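Local coordinates for esterase family protein (Staphylococcus aureus, PDB 7L0A), which probably hydrolyses S-formylglutathione to formate and glutathione, as a serine esterase of the alpha/beta hydrolase superfamily, at residues Tyr102-Tyr107 / Gly143-Lys148. Residues are numbered along the deposited sequence; the frame is centred on the assembly and turned at random.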
loop_
_atom_site.group_PDB
_atom_site.type_symbol
_atom_site.label_atom_id
_atom_site.label_comp_id
_atom_site.label_asym_id
_atom_site.label_seq_id
_atom_site.Cartn_x
_atom_site.Cartn_y
_atom_site.Cartn_z
ATOM N N TYR B 102 18.179 4.569 -1.970
ATOM C CA TYR B 102 16.974 3.749 -1.978
ATOM C C TYR B 102 16.087 4.042 -0.775
ATOM O O TYR B 102 14.863 4.186 -0.922
ATOM C CB TYR B 102 17.366 2.273 -2.026
ATOM C CG TYR B 102 16.257 1.304 -1.738
ATOM C CD1 TYR B 102 15.110 1.253 -2.523
ATOM C CD2 TYR B 102 16.329 0.468 -0.626
ATOM C CE1 TYR B 102 14.092 0.349 -2.230
ATOM C CE2 TYR B 102 15.307 -0.417 -0.322
ATOM C CZ TYR B 102 14.207 -0.457 -1.131
ATOM O OH TYR B 102 13.180 -1.356 -0.833
ATOM N N ILE B 103 16.667 4.108 0.427
ATOM C CA ILE B 103 15.844 4.405 1.586
ATOM C C ILE B 103 15.209 5.793 1.449
ATOM O O ILE B 103 14.042 5.994 1.818
ATOM C CB ILE B 103 16.645 4.269 2.894
ATOM C CG1 ILE B 103 17.087 2.824 3.122
ATOM C CG2 ILE B 103 15.769 4.674 4.096
ATOM C CD1 ILE B 103 15.965 1.827 3.124
ATOM N N LEU B 104 15.921 6.747 0.851
ATOM C CA LEU B 104 15.340 8.075 0.660
ATOM C C LEU B 104 14.241 8.041 -0.397
ATOM O O LEU B 104 13.266 8.790 -0.301
ATOM C CB LEU B 104 16.430 9.084 0.322
ATOM C CG LEU B 104 17.353 9.352 1.507
ATOM C CD1 LEU B 104 18.478 10.263 1.066
ATOM C CD2 LEU B 104 16.638 9.975 2.687
ATOM N N GLU B 105 14.373 7.174 -1.402
ATOM C CA GLU B 105 13.292 6.965 -2.358
ATOM C C GLU B 105 12.057 6.408 -1.665
ATOM O O GLU B 105 10.936 6.874 -1.918
ATOM C CB GLU B 105 13.754 6.021 -3.466
ATOM C CG GLU B 105 12.581 5.496 -4.317
ATOM C CD GLU B 105 12.992 4.387 -5.255
ATOM O OE1 GLU B 105 12.610 3.255 -5.013
ATOM O OE2 GLU B 105 13.794 4.663 -6.204
ATOM N N VAL B 106 12.233 5.393 -0.809
ATOM C CA VAL B 106 11.085 4.828 -0.099
ATOM C C VAL B 106 10.398 5.925 0.707
ATOM O O VAL B 106 9.165 6.068 0.681
ATOM C CB VAL B 106 11.502 3.650 0.800
ATOM C CG1 VAL B 106 10.336 3.202 1.640
ATOM C CG2 VAL B 106 12.016 2.494 -0.044
ATOM N N TYR B 107 11.195 6.716 1.430
ATOM C CA TYR B 107 10.663 7.826 2.208
ATOM C C TYR B 107 9.813 8.740 1.329
ATOM O O TYR B 107 8.656 9.049 1.662
ATOM C CB TYR B 107 11.808 8.617 2.866
ATOM C CG TYR B 107 11.315 9.770 3.712
ATOM C CD1 TYR B 107 10.895 10.970 3.127
ATOM C CD2 TYR B 107 11.246 9.661 5.095
ATOM C CE1 TYR B 107 10.382 12.006 3.925
ATOM C CE2 TYR B 107 10.778 10.700 5.889
ATOM C CZ TYR B 107 10.340 11.861 5.305
ATOM O OH TYR B 107 9.839 12.889 6.087
ATOM N N GLY B 143 19.517 14.840 9.068
ATOM C CA GLY B 143 19.049 15.310 10.365
ATOM C C GLY B 143 17.892 16.283 10.313
ATOM O O GLY B 143 17.177 16.436 11.313
ATOM N N ASP B 144 17.711 16.985 9.191
ATOM C CA ASP B 144 16.584 17.891 9.017
ATOM C C ASP B 144 15.307 17.165 8.626
ATOM O O ASP B 144 14.247 17.789 8.546
ATOM C CB ASP B 144 16.925 18.960 7.967
ATOM C CG ASP B 144 17.228 18.378 6.599
ATOM O OD1 ASP B 144 17.501 17.162 6.493
ATOM O OD2 ASP B 144 17.208 19.153 5.617
ATOM N N LYS B 145 15.375 15.857 8.405
ATOM C CA LYS B 145 14.234 15.044 8.019
ATOM C C LYS B 145 13.630 14.274 9.186
ATOM O O LYS B 145 12.415 14.057 9.210
ATOM C CB LYS B 145 14.680 14.063 6.926
ATOM C CG LYS B 145 13.607 13.337 6.154
ATOM C CD LYS B 145 14.221 12.684 4.895
ATOM C CE LYS B 145 13.666 13.283 3.592
ATOM N NZ LYS B 145 14.609 14.120 2.835
ATOM N N PHE B 146 14.434 13.882 10.156
ATOM C CA PHE B 146 13.983 13.024 11.243
ATOM C C PHE B 146 14.219 13.718 12.575
ATOM O O PHE B 146 15.324 14.197 12.844
ATOM C CB PHE B 146 14.717 11.689 11.241
ATOM C CG PHE B 146 14.565 10.919 9.966
ATOM C CD1 PHE B 146 13.402 10.224 9.698
ATOM C CD2 PHE B 146 15.587 10.900 9.032
ATOM C CE1 PHE B 146 13.261 9.527 8.534
ATOM C CE2 PHE B 146 15.459 10.200 7.854
ATOM C CZ PHE B 146 14.287 9.490 7.608
ATOM N N ALA B 147 13.187 13.740 13.419
ATOM C CA ALA B 147 13.313 14.366 14.724
ATOM C C ALA B 147 14.006 13.457 15.724
ATOM O O ALA B 147 14.616 13.951 16.691
ATOM C CB ALA B 147 11.938 14.741 15.264
ATOM N N LYS B 148 13.895 12.154 15.523
ATOM C CA LYS B 148 14.365 11.161 16.481
ATOM C C LYS B 148 14.874 9.961 15.696
ATOM O O LYS B 148 14.300 9.608 14.659
ATOM C CB LYS B 148 13.278 10.715 17.448
ATOM C CG LYS B 148 12.685 11.868 18.243
ATOM C CD LYS B 148 11.616 11.376 19.200
ATOM C CE LYS B 148 10.892 12.556 19.825
ATOM N NZ LYS B 148 10.141 12.161 21.046
HETATM O O HOH W 1 10.473 15.270 7.786
#
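Tyr-107 of helix 99-113 reaches across to Lys-145 and Phe-146, in the loop between helix 130-141 and strand 148-152, and its ring carries most of the contact. The tight part gathers around that ring. Lys-145 CG sits 3.7 Å from Tyr-107 CZ, and the lysine chain then runs back over one face of the tyrosine, in the opposite sense to that side chain, bending at chi3 and chi4 as CE settles over the ring. Lys-145 CE comes within 3.5 Å of Tyr-107 CE1, the closest approach between the segments, and makes a CH-pi contact, 26° off the ring normal. Beside it, Tyr-107 CE2 lies 3.8 Å from Phe-146 CE1, and Phe-146 CZ approaches CD2 of the same tyrosine; the two ring planes stand at 85° and approach obliquely. Phe-146 continues onto Ile-125 and Tyr-107 onto Asn-123, both of strand 123-128, which places the rings between the helix and the central sheet of the alpha/beta hydrolase fold.

The looser, more open side begins at the lysine ammonium. Lys-145 NZ is 5.3 Å from the Tyr-107 ring centroid, so any cation-pi attraction is weak at most; Lys-145 NZ is hydrogen-bonded instead to Gln-142 OE1. At the outer flank, Leu-104 CD2 meets Lys-145 CD at a looser 4.2 Å.

No direct hydrogen bond joins the segments. A water bridges them, donating to Lys-145 O at 2.7 Å and hydrogen-bonded to Tyr-107 OH at 3.0 Å; the phenol can thus meet a polar partner while one face of its ring is covered by the lysine methylenes. Chemically, then, the lysine contributes here chiefly as a hydrocarbon chain, and cohesion between helix and loop rests on ring and methylene contacts plus one shared water rather than on charge pairing.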